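Aminotransferase (Bacillus subtilis, PDB 6L1O) catalyses pyridoxal-phosphate-dependent transamination and belongs to the pathway that makes the dipeptide antibiotic bacilysin. Local coordinates at residues B[70-75]-B[275-280]; B[80-85]-B[282-287]; B[96-101]-B[256-261]. All blocks are in the same frame, centred on the assembly; numbering follows the deposited sequence.

Contact 1: B[70-75]-B[275-280]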
loop_
_atom_site.group_PDB
_atom_site.type_symbol
_atom_site.label_atom_id
_atom_site.label_comp_id
_atom_site.label_asym_id
_atom_site.label_seq_id
_atom_site.Cartn_x
_atom_site.Cartn_y
_atom_site.Cartn_z
ATOM N N ARG B 70 8.950 4.529 -8.450
ATOM C CA ARG B 70 9.522 4.988 -7.198
ATOM C C ARG B 70 9.075 6.397 -6.824
ATOM O O ARG B 70 9.598 6.982 -5.857
ATOM C CB ARG B 70 11.038 4.869 -7.288
ATOM C CG ARG B 70 11.425 3.417 -7.692
ATOM C CD ARG B 70 12.888 3.197 -7.716
ATOM N NE ARG B 70 13.183 1.763 -7.818
ATOM C CZ ARG B 70 14.424 1.295 -7.866
ATOM N NH1 ARG B 70 15.437 2.164 -7.820
ATOM N NH2 ARG B 70 14.653 -0.008 -7.928
ATOM N N GLY B 71 8.126 6.925 -7.582
ATOM C CA GLY B 71 7.607 8.269 -7.329
ATOM C C GLY B 71 8.188 9.272 -8.256
ATOM O O GLY B 71 9.174 8.997 -8.935
ATOM N N TYR B 72 7.614 10.459 -8.272
ATOM C CA TYR B 72 8.089 11.518 -9.118
ATOM C C TYR B 72 9.315 12.243 -8.527
ATOM O O TYR B 72 9.362 12.557 -7.356
ATOM C CB TYR B 72 6.971 12.479 -9.440
ATOM C CG TYR B 72 6.045 12.009 -10.516
ATOM C CD1 TYR B 72 6.435 12.051 -11.869
ATOM C CD2 TYR B 72 4.798 11.543 -10.226
ATOM C CE1 TYR B 72 5.600 11.586 -12.879
ATOM C CE2 TYR B 72 3.954 11.094 -11.209
ATOM C CZ TYR B 72 4.338 11.141 -12.539
ATOM O OH TYR B 72 3.493 10.725 -13.500
ATOM N N PRO B 73 10.321 12.536 -9.359
ATOM C CA PRO B 73 11.494 13.265 -8.850
ATOM C C PRO B 73 11.154 14.605 -8.168
ATOM O O PRO B 73 11.849 14.962 -7.237
ATOM C CB PRO B 73 12.348 13.505 -10.128
ATOM C CG PRO B 73 11.993 12.366 -11.012
ATOM C CD PRO B 73 10.501 12.138 -10.785
ATOM N N PHE B 74 10.090 15.285 -8.589
ATOM C CA PHE B 74 9.762 16.595 -8.015
ATOM C C PHE B 74 9.413 16.458 -6.509
ATOM O O PHE B 74 9.664 17.331 -5.754
ATOM C CB PHE B 74 8.638 17.347 -8.767
ATOM C CG PHE B 74 7.251 16.699 -8.672
ATOM C CD1 PHE B 74 6.459 16.846 -7.518
ATOM C CD2 PHE B 74 6.702 16.006 -9.756
ATOM C CE1 PHE B 74 5.238 16.267 -7.425
ATOM C CE2 PHE B 74 5.458 15.409 -9.681
ATOM C CZ PHE B 74 4.716 15.551 -8.513
ATOM N N LEU B 75 8.844 15.335 -6.123
ATOM C CA LEU B 75 8.523 15.117 -4.695
ATOM C C LEU B 75 9.765 14.778 -3.885
ATOM O O LEU B 75 9.961 15.269 -2.780
ATOM C CB LEU B 75 7.437 14.023 -4.549
ATOM C CG LEU B 75 7.101 13.624 -3.124
ATOM C CD1 LEU B 75 6.813 14.869 -2.296
ATOM C CD2 LEU B 75 5.914 12.645 -3.083
ATOM N N GLY B 275 -1.425 13.323 -8.255
ATOM C CA GLY B 275 -2.191 14.400 -7.635
ATOM C C GLY B 275 -1.852 14.474 -6.159
ATOM O O GLY B 275 -1.655 15.550 -5.619
ATOM N N LEU B 276 -1.764 13.308 -5.523
ATOM C CA LEU B 276 -1.310 13.214 -4.140
ATOM C C LEU B 276 0.136 13.664 -3.957
ATOM O O LEU B 276 0.468 14.322 -3.006
ATOM C CB LEU B 276 -1.504 11.790 -3.630
ATOM C CG LEU B 276 -2.947 11.320 -3.394
ATOM C CD1 LEU B 276 -2.894 9.856 -2.999
ATOM C CD2 LEU B 276 -3.614 12.143 -2.307
ATOM N N GLN B 277 1.012 13.283 -4.877
ATOM C CA GLN B 277 2.407 13.686 -4.793
ATOM C C GLN B 277 2.573 15.188 -4.871
ATOM O O GLN B 277 3.404 15.755 -4.185
ATOM C CB GLN B 277 3.257 12.981 -5.874
ATOM C CG GLN B 277 3.205 11.444 -5.752
ATOM C CD GLN B 277 4.255 10.748 -6.586
ATOM O OE1 GLN B 277 5.460 11.054 -6.487
ATOM N NE2 GLN B 277 3.802 9.817 -7.431
ATOM N N GLN B 278 1.809 15.832 -5.747
ATOM C CA GLN B 278 1.855 17.254 -5.880
ATOM C C GLN B 278 1.324 17.931 -4.608
ATOM O O GLN B 278 1.859 18.909 -4.173
ATOM C CB GLN B 278 1.022 17.690 -7.101
ATOM C CG GLN B 278 1.024 19.164 -7.350
ATOM C CD GLN B 278 0.750 19.542 -8.823
ATOM O OE1 GLN B 278 1.163 18.843 -9.737
ATOM N NE2 GLN B 278 0.047 20.657 -9.037
ATOM N N ALA B 279 0.296 17.369 -3.988
ATOM C CA ALA B 279 -0.168 17.916 -2.700
ATOM C C ALA B 279 0.900 17.777 -1.639
ATOM O O ALA B 279 1.109 18.681 -0.807
ATOM C CB ALA B 279 -1.458 17.221 -2.280
ATOM N N ALA B 280 1.592 16.643 -1.632
ATOM C CA ALA B 280 2.650 16.407 -0.660
ATOM C C ALA B 280 3.780 17.411 -0.839
ATOM O O ALA B 280 4.344 17.962 0.131
ATOM C CB ALA B 280 3.180 14.996 -0.765
#

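Contact 2: B[80-85]-B[282-287]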
loop_
_atom_site.group_PDB
_atom_site.type_symbol
_atom_site.label_atom_id
_atom_site.label_comp_id
_atom_site.label_asym_id
_atom_site.label_seq_id
_atom_site.Cartn_x
_atom_site.Cartn_y
_atom_site.Cartn_z
ATOM N N ALA B 80 13.975 16.566 -0.074
ATOM C CA ALA B 80 15.363 16.980 0.255
ATOM C C ALA B 80 15.393 18.450 0.718
ATOM O O ALA B 80 16.077 18.775 1.690
ATOM C CB ALA B 80 16.315 16.717 -0.903
ATOM N N ALA B 81 14.661 19.318 0.021
ATOM C CA ALA B 81 14.612 20.747 0.339
ATOM C C ALA B 81 13.994 20.937 1.742
ATOM O O ALA B 81 14.467 21.721 2.530
ATOM C CB ALA B 81 13.818 21.502 -0.695
ATOM N N PHE B 82 13.017 20.117 2.067
ATOM C CA PHE B 82 12.360 20.185 3.360
ATOM C C PHE B 82 13.308 19.801 4.503
ATOM O O PHE B 82 13.384 20.501 5.537
ATOM C CB PHE B 82 11.135 19.270 3.352
ATOM C CG PHE B 82 10.352 19.287 4.623
ATOM C CD1 PHE B 82 9.410 20.290 4.856
ATOM C CD2 PHE B 82 10.515 18.284 5.576
ATOM C CE1 PHE B 82 8.659 20.296 6.013
ATOM C CE2 PHE B 82 9.730 18.285 6.762
ATOM C CZ PHE B 82 8.813 19.281 6.964
ATOM N N TYR B 83 14.052 18.723 4.331
ATOM C CA TYR B 83 14.966 18.277 5.364
ATOM C C TYR B 83 16.116 19.266 5.603
ATOM O O TYR B 83 16.627 19.378 6.704
ATOM C CB TYR B 83 15.510 16.859 5.077
ATOM C CG TYR B 83 14.825 15.879 5.994
ATOM C CD1 TYR B 83 15.478 15.365 7.094
ATOM C CD2 TYR B 83 13.494 15.545 5.811
ATOM C CE1 TYR B 83 14.869 14.495 7.951
ATOM C CE2 TYR B 83 12.844 14.672 6.707
ATOM C CZ TYR B 83 13.547 14.155 7.771
ATOM O OH TYR B 83 12.902 13.293 8.624
ATOM N N LYS B 84 16.490 19.965 4.557
ATOM C CA LYS B 84 17.502 20.999 4.655
ATOM C C LYS B 84 16.961 22.226 5.404
ATOM O O LYS B 84 17.609 22.690 6.346
ATOM C CB LYS B 84 17.980 21.406 3.278
ATOM C CG LYS B 84 19.286 22.200 3.276
ATOM C CD LYS B 84 20.355 21.466 4.125
ATOM C CE LYS B 84 21.786 21.719 3.650
ATOM N NZ LYS B 84 22.056 23.159 3.328
ATOM N N ARG B 85 15.758 22.674 5.054
ATOM C CA ARG B 85 15.137 23.858 5.653
ATOM C C ARG B 85 14.803 23.619 7.112
ATOM O O ARG B 85 15.030 24.488 7.948
ATOM C CB ARG B 85 13.878 24.238 4.881
ATOM C CG ARG B 85 13.146 25.490 5.383
ATOM C CD ARG B 85 11.751 25.672 4.824
ATOM N NE ARG B 85 10.746 24.788 5.427
ATOM C CZ ARG B 85 9.515 24.605 4.965
ATOM N NH1 ARG B 85 9.057 25.264 3.901
ATOM N NH2 ARG B 85 8.690 23.788 5.603
ATOM N N ALA B 282 3.406 20.425 -2.101
ATOM C CA ALA B 282 2.896 21.737 -1.708
ATOM C C ALA B 282 2.886 21.804 -0.174
ATOM O O ALA B 282 3.130 22.833 0.373
ATOM C CB ALA B 282 1.516 21.998 -2.268
ATOM N N ALA B 283 2.673 20.661 0.501
ATOM C CA ALA B 283 2.784 20.624 1.963
ATOM C C ALA B 283 4.170 20.956 2.450
ATOM O O ALA B 283 4.368 21.823 3.296
ATOM C CB ALA B 283 2.286 19.301 2.526
ATOM N N LEU B 284 5.159 20.331 1.836
ATOM C CA LEU B 284 6.509 20.469 2.255
ATOM C C LEU B 284 7.058 21.855 1.917
ATOM O O LEU B 284 7.879 22.407 2.646
ATOM C CB LEU B 284 7.392 19.426 1.568
ATOM C CG LEU B 284 7.085 17.961 1.878
ATOM C CD1 LEU B 284 7.991 17.038 1.055
ATOM C CD2 LEU B 284 7.168 17.720 3.383
ATOM N N SER B 285 6.681 22.380 0.764
ATOM C CA SER B 285 7.218 23.643 0.314
ATOM C C SER B 285 6.414 24.811 0.886
ATOM O O SER B 285 6.787 25.982 0.738
ATOM C CB SER B 285 7.239 23.730 -1.213
ATOM O OG SER B 285 5.917 23.699 -1.752
ATOM N N GLY B 286 5.324 24.519 1.554
ATOM C CA GLY B 286 4.489 25.571 2.102
ATOM C C GLY B 286 5.033 26.318 3.311
ATOM O O GLY B 286 6.076 26.023 3.847
ATOM N N ASP B 287 4.302 27.365 3.693
ATOM C CA ASP B 287 4.721 28.293 4.770
ATOM C C ASP B 287 4.767 27.485 6.094
ATOM O O ASP B 287 3.743 26.977 6.536
ATOM C CB ASP B 287 3.685 29.428 4.841
ATOM C CG ASP B 287 4.013 30.512 5.864
ATOM O OD1 ASP B 287 4.937 30.303 6.700
ATOM O OD2 ASP B 287 3.348 31.609 5.762
HETATM O O HOH W 1 5.897 23.197 5.425
HETATM O O HOH W 2 9.900 27.243 1.679
#

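Contact 3: B[96-101]-B[256-261]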
loop_
_atom_site.group_PDB
_atom_site.type_symbol
_atom_site.label_atom_id
_atom_site.label_comp_id
_atom_site.label_asym_id
_atom_site.label_seq_id
_atom_site.Cartn_x
_atom_site.Cartn_y
_atom_site.Cartn_z
ATOM N N GLU B 96 18.466 8.701 -1.586
ATOM C CA GLU B 96 18.233 8.551 -0.138
ATOM C C GLU B 96 16.767 8.758 0.284
ATOM O O GLU B 96 16.497 8.953 1.443
ATOM C CB GLU B 96 19.134 9.502 0.618
ATOM C CG GLU B 96 20.602 9.136 0.489
ATOM C CD GLU B 96 21.571 10.104 1.211
ATOM O OE1 GLU B 96 21.383 11.350 1.160
ATOM O OE2 GLU B 96 22.562 9.594 1.804
ATOM N N VAL B 97 15.859 8.705 -0.650
ATOM C CA VAL B 97 14.432 8.915 -0.361
ATOM C C VAL B 97 13.593 7.812 -0.948
ATOM O O VAL B 97 13.748 7.460 -2.103
ATOM C CB VAL B 97 13.947 10.262 -0.940
ATOM C CG1 VAL B 97 12.476 10.514 -0.574
ATOM C CG2 VAL B 97 14.839 11.402 -0.443
ATOM N N ALA B 98 12.644 7.299 -0.169
ATOM C CA ALA B 98 11.632 6.416 -0.665
ATOM C C ALA B 98 10.269 6.858 -0.143
ATOM O O ALA B 98 10.193 7.328 0.976
ATOM C CB ALA B 98 11.895 4.988 -0.264
ATOM N N LEU B 99 9.231 6.685 -0.974
ATOM C CA LEU B 99 7.842 7.035 -0.636
ATOM C C LEU B 99 7.034 5.849 -0.198
ATOM O O LEU B 99 7.212 4.730 -0.690
ATOM C CB LEU B 99 7.146 7.651 -1.871
ATOM C CG LEU B 99 7.952 8.651 -2.676
ATOM C CD1 LEU B 99 7.151 9.210 -3.831
ATOM C CD2 LEU B 99 8.375 9.764 -1.766
ATOM N N PHE B 100 6.080 6.105 0.684
ATOM C CA PHE B 100 5.211 5.078 1.229
ATOM C C PHE B 100 3.750 5.565 1.248
ATOM O O PHE B 100 3.510 6.751 1.386
ATOM C CB PHE B 100 5.589 4.811 2.696
ATOM C CG PHE B 100 6.924 4.174 2.896
ATOM C CD1 PHE B 100 7.226 2.971 2.289
ATOM C CD2 PHE B 100 7.875 4.778 3.673
ATOM C CE1 PHE B 100 8.460 2.368 2.497
ATOM C CE2 PHE B 100 9.119 4.198 3.863
ATOM C CZ PHE B 100 9.390 2.964 3.287
ATOM N N GLY B 101 2.808 4.643 1.180
ATOM C CA GLY B 101 1.401 4.953 1.393
ATOM C C GLY B 101 1.072 5.019 2.881
ATOM O O GLY B 101 0.286 4.197 3.384
ATOM N N LYS B 256 21.566 2.166 0.950
ATOM C CA LYS B 256 21.398 0.741 0.877
ATOM C C LYS B 256 20.089 0.255 1.454
ATOM O O LYS B 256 19.493 -0.668 0.936
ATOM C CB LYS B 256 22.606 -0.044 1.532
ATOM N N ILE B 257 19.615 0.898 2.514
ATOM C CA ILE B 257 18.277 0.651 3.024
ATOM C C ILE B 257 17.252 1.091 1.995
ATOM O O ILE B 257 16.310 0.354 1.704
ATOM C CB ILE B 257 18.061 1.374 4.392
ATOM C CG1 ILE B 257 18.948 0.755 5.463
ATOM C CG2 ILE B 257 16.604 1.254 4.888
ATOM C CD1 ILE B 257 18.957 1.504 6.806
ATOM N N ILE B 258 17.425 2.315 1.465
ATOM C CA ILE B 258 16.519 2.840 0.480
ATOM C C ILE B 258 16.462 1.936 -0.769
ATOM O O ILE B 258 15.418 1.703 -1.333
ATOM C CB ILE B 258 16.868 4.304 0.135
ATOM C CG1 ILE B 258 16.763 5.201 1.377
ATOM C CG2 ILE B 258 16.030 4.844 -1.011
ATOM C CD1 ILE B 258 15.380 5.176 2.016
ATOM N N GLN B 259 17.598 1.406 -1.173
ATOM C CA GLN B 259 17.634 0.496 -2.325
ATOM C C GLN B 259 16.829 -0.767 -2.081
ATOM O O GLN B 259 16.119 -1.213 -2.956
ATOM C CB GLN B 259 19.084 0.139 -2.649
ATOM C CG GLN B 259 19.247 -0.693 -3.907
ATOM C CD GLN B 259 20.627 -1.363 -3.971
ATOM O OE1 GLN B 259 21.577 -0.958 -3.291
ATOM N NE2 GLN B 259 20.736 -2.415 -4.780
ATOM N N ALA B 260 16.934 -1.343 -0.887
ATOM C CA ALA B 260 16.164 -2.538 -0.544
ATOM C C ALA B 260 14.665 -2.234 -0.557
ATOM O O ALA B 260 13.872 -2.994 -1.105
ATOM C CB ALA B 260 16.579 -3.058 0.800
ATOM N N VAL B 261 14.295 -1.076 0.005
ATOM C CA VAL B 261 12.906 -0.606 -0.050
ATOM C C VAL B 261 12.407 -0.527 -1.459
ATOM O O VAL B 261 11.331 -1.029 -1.778
ATOM C CB VAL B 261 12.759 0.781 0.619
ATOM C CG1 VAL B 261 11.350 1.316 0.379
ATOM C CG2 VAL B 261 13.046 0.667 2.108
#

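Contact 1: B[70-75]-B[275-280]
Q277 reaches from helix 274-285 to the start of helix 73-87, and its OE1 accepts the backbone N-H of Y72 at 2.9 Å. The bond is nearly straight (175° at the hydrogen) and uses an OE1 lone pair in the carbonyl plane. CG of Q277 stands anti to its carbonyl carbon and the chain runs extended beyond it (chi2 -167°), which carries the amide to the Y72 backbone. NE2, held by M272 O, lies obliquely to the Y72 ring, 3.4 Å from its CD2; with both ends of the amide bonded, its rotation is fixed. Y72 is the N-cap residue, and the buried glutamine therefore holds the backbone just ahead of the first turn of helix 73-87, joining two helices of the class I aminotransferase. G71, at a positive phi, brings its CA to 3.6 Å from Q277 OE1. F74 has CG between its backbone N and carbonyl carbon (chi1 67°); the ring presents its edge to the neighbouring helix, with Q278 N in its plane, 3.8 Å from CE1. L75 splits its branches: CD2 packs on CB and CG of Q277, while CD1 meets A280 CB at 3.9 Å. The ring of F63 meets Y72 edge to face.

Contact 2: B[80-85]-B[282-287]
L284 lays its CD2 methyl over the centre of the F82 ring, a CH-pi contact 3.8 Å from the centroid. The ring also brings CD1 to 3.4 Å from L284 O. Beside this apolar pair, which packs helix 73-87 on helix 274-285 of the class I aminotransferase, R85 extends to the latter's C-terminal end, where NH1 donates to G286 O at 3.1 Å. That bond is bent (138° at the hydrogen), and the acceptor lies 29° out of the guanidinium plane. The arginine chain is extended through CD and then bends at chi3 (76°), which sets NE. Two waters sit in the guanidinium plane: one takes a bond from NH2 and donates to A283 O and G286 O, the other takes one from NH1 and donates weakly to S285 O. Farther out, Y235 meets the F82 ring edge to face, and A78 and I79 of helix 73-87 pack on L284. S285 OG turns back to S281 O, whereas D287 OD1 caps E289 N of the following helix. A cationic guanidinium beside carbonyls at a helix C-terminus should be electrostatically favourable, and the waters extend its bonding to A283 O and, weakly, S285 O.

Contact 3: B[96-101]-B[256-261]
V261 overlaps two residues of strand 97-100 with one methyl: its CG1 lies 3.7 Å from F100 CE1 and 3.8 Å from A98 CB. That branch stands anti to the backbone N of V261 (chi1 173°). Valine and phenylalanine meet tip to tip, and CG1 approaches CE1 and CZ of the ring obliquely. F100 has CG anti to its carbonyl carbon, beside its backbone N (chi1 -68°), and although its CB does not point at the helix, the far end of the ring comes nearer. One turn earlier, I258 covers the beginning of the strand. Its CG2 rests on the carbonyl of V97, 3.6 Å from the oxygen, while CG1 packs on the backbone of E96, 3.7 Å from its carbonyl carbon. CD1 of I258 completes the overlap, 4.2 Å from A98 CB. No hydrogen bond joins the two segments; the small A98 is consistent with the close approach, the axes being 8.2 Å apart and inclined by 38°. V109 of helix 103-114 packs on both F100 and V261, and A251 of the adjacent strand on both F100 and I258. OE1 of E96 accepts from N92 N and salt-bridges K228. Within this chain, strand 97-100 is an outermost strand of the mixed seven-stranded sheet, paired antiparallel with 249-253, and helix 255-266 covers one face of it. A helix packed on the central sheet in this way belongs to the large, cofactor-binding domain of fold-type I pyridoxal-phosphate enzymes.

Contacts 1 and 2 join the same two helices, 73-87 and 274-285, with centres 13 Å apart, and L75 CD1 of contact 1 reaches L284 CD1 of contact 2 at 4.2 Å. Contact 3 meets contact 1 through L99, whose CD1 lies 3.6 Å from Q277 OE1 and 3.7 Å from L75 CD2; contacts 2 and 3 do not touch, their nearest atoms being about 5 Å apart. L99 thus faces the helix pair while A98 faces helix 255-266. Measured from side chains, F100 is about 8 Å from bound pyridoxal phosphate, A280 about 12 Å and L284 about 13 Å; A280 and L284 each lie about 4 Å from F237, a probable cofactor-site residue.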